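Local structure of putative hexose oxidase (Nonomuraea sp. ATCC 39727, 5AWV) at residues L375-E385 against K447-E455. The protein is a putative FAD-dependent hexose oxidase that binds the glycopeptide antibiotic teicoplanin and probably oxidises the sugar carried by such glycopeptides. Residues are numbered along the deposited sequence; the frame is centred on the assembly and turned at random.
Sequences LTDRQIQAVYE and KLYADVYAE. With N1L (2-amino-2-deoxy-beta-D-glucopyranuronic acid), chain B; MAN (alpha-D-mannopyranose), chain C.
Helices 377-387 and 438-452, which lie side by side on the seven-stranded antiparallel sheet, meet with Gln379, Ala382, Val383 and Val452 at the centre of the seam, a compact example of close antiparallel helix packing. The axes of the short segments run 163° apart and approach to 8.7 Å. Val452 supplies both methyls: CG2 reaches Val383 CG2 at 3.8 Å and also touches the methyl of Ala382, while CG1 turns toward Leu375 and covers one face of the Tyr453 ring. Beside it the CG methylene of Gln379 lies against Val452 O. On the sheet side, Tyr428 of strand 424-432 packs against Leu375, Leu448 and Val452. Ala382 CB abuts Asp451 CB at 3.9 Å, and the Asp451 carboxylate accepts from Lys447 NZ one turn earlier through OD2, at 3.0 Å; Asn386 also binds both side chains. At the other end Arg378, its chain bent at chi3 (70°), brings NH1 3.2 Å from Glu455 OE2. That oxygen lies over a guanidinium face, with the two planes 78° apart, and so attracts by charge alone. The edge serves the ligand: Arg378 NH1 donates to O6B of the aminoglucuronic acid at 3.2 Å, and NH2 binds the glycopeptide backbone. A largely apolar centre thus joins the helices, while Arg378 probably offsets the repulsion between Glu455 and the sugar's carboxyl group, if both are ionised.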
loop_
_atom_site.group_PDB
_atom_site.type_symbol
_atom_site.label_atom_id
_atom_site.label_comp_id
_atom_site.label_asym_id
_atom_site.label_seq_id
_atom_site.Cartn_x
_atom_site.Cartn_y
_atom_site.Cartn_z
ATOM N N LEU A 375 -19.643 11.583 -10.920
ATOM C CA LEU A 375 -20.839 11.366 -10.135
ATOM C C LEU A 375 -22.048 12.054 -10.773
ATOM O O LEU A 375 -21.959 13.157 -11.275
ATOM C CB LEU A 375 -20.644 11.870 -8.711
ATOM C CG LEU A 375 -19.698 11.085 -7.794
ATOM C CD1 LEU A 375 -19.425 11.820 -6.463
ATOM C CD2 LEU A 375 -20.192 9.656 -7.460
ATOM N N THR A 376 -23.188 11.395 -10.772
ATOM C CA THR A 376 -24.381 11.917 -11.423
ATOM C C THR A 376 -24.941 12.989 -10.516
ATOM O O THR A 376 -24.515 13.191 -9.331
ATOM C CB THR A 376 -25.487 10.826 -11.566
ATOM O OG1 THR A 376 -25.984 10.502 -10.270
ATOM C CG2 THR A 376 -24.946 9.635 -12.297
ATOM N N ASP A 377 -25.906 13.714 -11.061
ATOM C CA ASP A 377 -26.530 14.762 -10.293
ATOM C C ASP A 377 -27.183 14.253 -9.016
ATOM O O ASP A 377 -27.079 14.902 -8.005
ATOM C CB ASP A 377 -27.560 15.502 -11.150
ATOM C CG ASP A 377 -26.937 16.198 -12.368
ATOM O OD1 ASP A 377 -25.688 16.439 -12.390
ATOM O OD2 ASP A 377 -27.706 16.458 -13.331
ATOM N N ARG A 378 -27.778 13.067 -9.069
ATOM C CA ARG A 378 -28.425 12.439 -7.918
ATOM C C ARG A 378 -27.434 11.958 -6.897
ATOM O O ARG A 378 -27.633 12.052 -5.704
ATOM C CB ARG A 378 -29.317 11.305 -8.378
ATOM C CG ARG A 378 -30.381 11.792 -9.385
ATOM C CD ARG A 378 -31.374 10.718 -9.819
ATOM N NE ARG A 378 -32.268 10.358 -8.735
ATOM C CZ ARG A 378 -33.277 9.500 -8.823
ATOM N NH1 ARG A 378 -33.590 8.905 -9.989
ATOM N NH2 ARG A 378 -33.990 9.240 -7.735
ATOM N N GLN A 379 -26.279 11.540 -7.372
ATOM C CA GLN A 379 -25.179 11.152 -6.500
ATOM C C GLN A 379 -24.571 12.333 -5.825
ATOM O O GLN A 379 -24.255 12.288 -4.652
ATOM C CB GLN A 379 -24.137 10.348 -7.288
ATOM C CG GLN A 379 -24.649 8.931 -7.693
ATOM C CD GLN A 379 -23.621 8.105 -8.447
ATOM O OE1 GLN A 379 -23.343 6.977 -8.081
ATOM N NE2 GLN A 379 -23.079 8.645 -9.475
ATOM N N ILE A 380 -24.424 13.438 -6.560
ATOM C CA ILE A 380 -23.896 14.613 -5.905
ATOM C C ILE A 380 -24.865 15.095 -4.788
ATOM O O ILE A 380 -24.411 15.573 -3.740
ATOM C CB ILE A 380 -23.600 15.720 -6.918
ATOM C CG1 ILE A 380 -22.413 15.276 -7.808
ATOM C CG2 ILE A 380 -23.379 17.047 -6.287
ATOM C CD1 ILE A 380 -22.185 16.135 -8.989
ATOM N N GLN A 381 -26.162 15.036 -5.078
ATOM C CA GLN A 381 -27.185 15.365 -4.081
ATOM C C GLN A 381 -26.964 14.557 -2.798
ATOM O O GLN A 381 -26.996 15.088 -1.697
ATOM C CB GLN A 381 -28.585 15.114 -4.673
ATOM C CG GLN A 381 -29.752 15.698 -3.838
ATOM C CD GLN A 381 -31.174 15.317 -4.339
ATOM O OE1 GLN A 381 -31.422 14.174 -4.788
ATOM N NE2 GLN A 381 -32.139 16.282 -4.240
ATOM N N ALA A 382 -26.758 13.236 -2.962
ATOM C CA ALA A 382 -26.535 12.337 -1.832
ATOM C C ALA A 382 -25.274 12.666 -1.064
ATOM O O ALA A 382 -25.299 12.666 0.170
ATOM C CB ALA A 382 -26.523 10.899 -2.289
ATOM N N VAL A 383 -24.191 13.025 -1.779
ATOM C CA VAL A 383 -23.008 13.454 -1.067
ATOM C C VAL A 383 -23.290 14.733 -0.194
ATOM O O VAL A 383 -22.893 14.830 0.982
ATOM C CB VAL A 383 -21.850 13.720 -2.047
ATOM C CG1 VAL A 383 -20.712 14.355 -1.369
ATOM C CG2 VAL A 383 -21.408 12.421 -2.754
ATOM N N TYR A 384 -23.889 15.750 -0.839
ATOM C CA TYR A 384 -24.193 17.025 -0.110
ATOM C C TYR A 384 -25.005 16.735 1.108
ATOM O O TYR A 384 -24.678 17.249 2.152
ATOM C CB TYR A 384 -24.917 18.010 -0.990
ATOM C CG TYR A 384 -25.056 19.347 -0.331
ATOM C CD1 TYR A 384 -23.961 20.136 -0.168
ATOM C CD2 TYR A 384 -26.299 19.824 0.136
ATOM C CE1 TYR A 384 -24.012 21.364 0.419
ATOM C CE2 TYR A 384 -26.372 21.077 0.741
ATOM C CZ TYR A 384 -25.225 21.817 0.885
ATOM O OH TYR A 384 -25.174 23.025 1.473
ATOM N N GLU A 385 -26.061 15.951 0.959
ATOM C CA GLU A 385 -26.964 15.651 2.034
ATOM C C GLU A 385 -26.266 15.008 3.216
ATOM O O GLU A 385 -26.426 15.453 4.344
ATOM C CB GLU A 385 -28.150 14.797 1.540
ATOM C CG GLU A 385 -28.968 13.973 2.570
ATOM C CD GLU A 385 -29.409 14.722 3.812
ATOM O OE1 GLU A 385 -29.653 14.072 4.886
ATOM O OE2 GLU A 385 -29.526 15.984 3.715
ATOM N N LYS A 447 -24.341 5.005 5.445
ATOM C CA LYS A 447 -25.519 5.664 4.837
ATOM C C LYS A 447 -25.030 6.478 3.626
ATOM O O LYS A 447 -25.663 6.445 2.616
ATOM C CB LYS A 447 -26.299 6.553 5.864
ATOM C CG LYS A 447 -27.530 7.215 5.302
ATOM C CD LYS A 447 -28.197 8.166 6.320
ATOM C CE LYS A 447 -29.420 8.812 5.639
ATOM N NZ LYS A 447 -28.976 9.992 4.824
ATOM N N LEU A 448 -23.961 7.248 3.792
ATOM C CA LEU A 448 -23.353 8.028 2.708
ATOM C C LEU A 448 -23.124 7.159 1.452
ATOM O O LEU A 448 -23.577 7.485 0.327
ATOM C CB LEU A 448 -22.069 8.641 3.194
ATOM C CG LEU A 448 -21.080 9.178 2.138
ATOM C CD1 LEU A 448 -21.705 10.302 1.362
ATOM C CD2 LEU A 448 -19.834 9.672 2.855
ATOM N N TYR A 449 -22.546 5.964 1.695
ATOM C CA TYR A 449 -22.180 5.078 0.600
ATOM C C TYR A 449 -23.379 4.502 -0.041
ATOM O O TYR A 449 -23.509 4.591 -1.232
ATOM C CB TYR A 449 -21.233 3.988 1.129
ATOM C CG TYR A 449 -20.496 3.179 0.100
ATOM C CD1 TYR A 449 -19.270 3.626 -0.376
ATOM C CD2 TYR A 449 -20.880 1.867 -0.155
ATOM C CE1 TYR A 449 -18.458 2.818 -1.170
ATOM C CE2 TYR A 449 -20.100 1.045 -0.960
ATOM C CZ TYR A 449 -18.897 1.544 -1.491
ATOM O OH TYR A 449 -18.125 0.736 -2.294
ATOM N N ALA A 450 -24.304 3.954 0.770
ATOM C CA ALA A 450 -25.541 3.365 0.280
ATOM C C ALA A 450 -26.417 4.405 -0.452
ATOM O O ALA A 450 -27.003 4.094 -1.490
ATOM C CB ALA A 450 -26.327 2.728 1.421
ATOM N N ASP A 451 -26.391 5.655 -0.008
ATOM C CA ASP A 451 -27.235 6.700 -0.693
ATOM C C ASP A 451 -26.620 7.004 -2.045
ATOM O O ASP A 451 -27.310 7.061 -3.112
ATOM C CB ASP A 451 -27.323 7.978 0.106
ATOM C CG ASP A 451 -28.206 7.851 1.367
ATOM O OD1 ASP A 451 -28.864 6.825 1.588
ATOM O OD2 ASP A 451 -28.181 8.776 2.162
ATOM N N VAL A 452 -25.310 7.176 -2.045
ATOM C CA VAL A 452 -24.633 7.423 -3.322
ATOM C C VAL A 452 -24.899 6.319 -4.325
ATOM O O VAL A 452 -25.225 6.604 -5.466
ATOM C CB VAL A 452 -23.112 7.652 -3.098
ATOM C CG1 VAL A 452 -22.342 7.671 -4.399
ATOM C CG2 VAL A 452 -22.902 8.922 -2.363
ATOM N N TYR A 453 -24.820 5.060 -3.866
ATOM C CA TYR A 453 -24.942 3.904 -4.731
ATOM C C TYR A 453 -26.346 3.273 -4.664
ATOM O O TYR A 453 -26.520 2.112 -5.056
ATOM C CB TYR A 453 -23.812 2.876 -4.474
ATOM C CG TYR A 453 -22.429 3.489 -4.787
ATOM C CD1 TYR A 453 -22.074 3.859 -6.096
ATOM C CD2 TYR A 453 -21.532 3.757 -3.776
ATOM C CE1 TYR A 453 -20.838 4.438 -6.375
ATOM C CE2 TYR A 453 -20.329 4.391 -4.069
ATOM C CZ TYR A 453 -20.004 4.686 -5.342
ATOM O OH TYR A 453 -18.779 5.309 -5.562
ATOM N N ALA A 454 -27.367 4.100 -4.381
ATOM C CA ALA A 454 -28.725 3.571 -4.114
ATOM C C ALA A 454 -29.376 2.893 -5.307
ATOM O O ALA A 454 -30.100 1.892 -5.151
ATOM C CB ALA A 454 -29.648 4.634 -3.484
ATOM N N GLU A 455 -29.051 3.340 -6.485
ATOM C CA GLU A 455 -29.636 2.766 -7.680
ATOM C C GLU A 455 -29.039 1.372 -8.040
ATOM O O GLU A 455 -29.635 0.628 -8.790
ATOM C CB GLU A 455 -29.517 3.730 -8.859
ATOM C CG GLU A 455 -30.370 5.000 -8.733
ATOM C CD GLU A 455 -30.614 5.716 -10.100
ATOM O OE1 GLU A 455 -29.803 5.581 -11.067
ATOM O OE2 GLU A 455 -31.624 6.425 -10.236
HETATM C C1 N1L B . -35.606 9.992 -12.835
HETATM C C2 N1L B . -36.705 9.327 -13.807
HETATM C C3 N1L B . -36.277 7.828 -14.178
HETATM C C4 N1L B . -34.795 7.733 -14.568
HETATM C C5 N1L B . -33.923 8.418 -13.454
HETATM C C6 N1L B . -32.408 8.166 -13.687
HETATM N N2 N1L B . -38.026 9.336 -13.655
HETATM O O3 N1L B . -37.143 7.513 -15.280
HETATM O O4 N1L B . -34.530 6.291 -14.643
HETATM O O5 N1L B . -34.243 9.881 -13.352
HETATM O O6B N1L B . -31.696 8.781 -12.581
HETATM O O6A N1L B . -32.036 8.632 -14.997
HETATM C C1 MAN C . -35.314 18.561 -1.322
HETATM C C2 MAN C . -33.952 18.713 -2.012
HETATM C C3 MAN C . -32.894 17.911 -1.269
HETATM C C4 MAN C . -32.884 18.335 0.224
HETATM C C5 MAN C . -34.263 18.096 0.922
HETATM C C6 MAN C . -34.213 18.448 2.445
HETATM O O2 MAN C . -33.579 20.038 -1.990
HETATM O O3 MAN C . -31.550 18.129 -1.904
HETATM O O4 MAN C . -31.938 17.529 0.780
HETATM O O5 MAN C . -35.295 18.818 0.179
HETATM O O6 MAN C . -34.347 19.893 2.633
#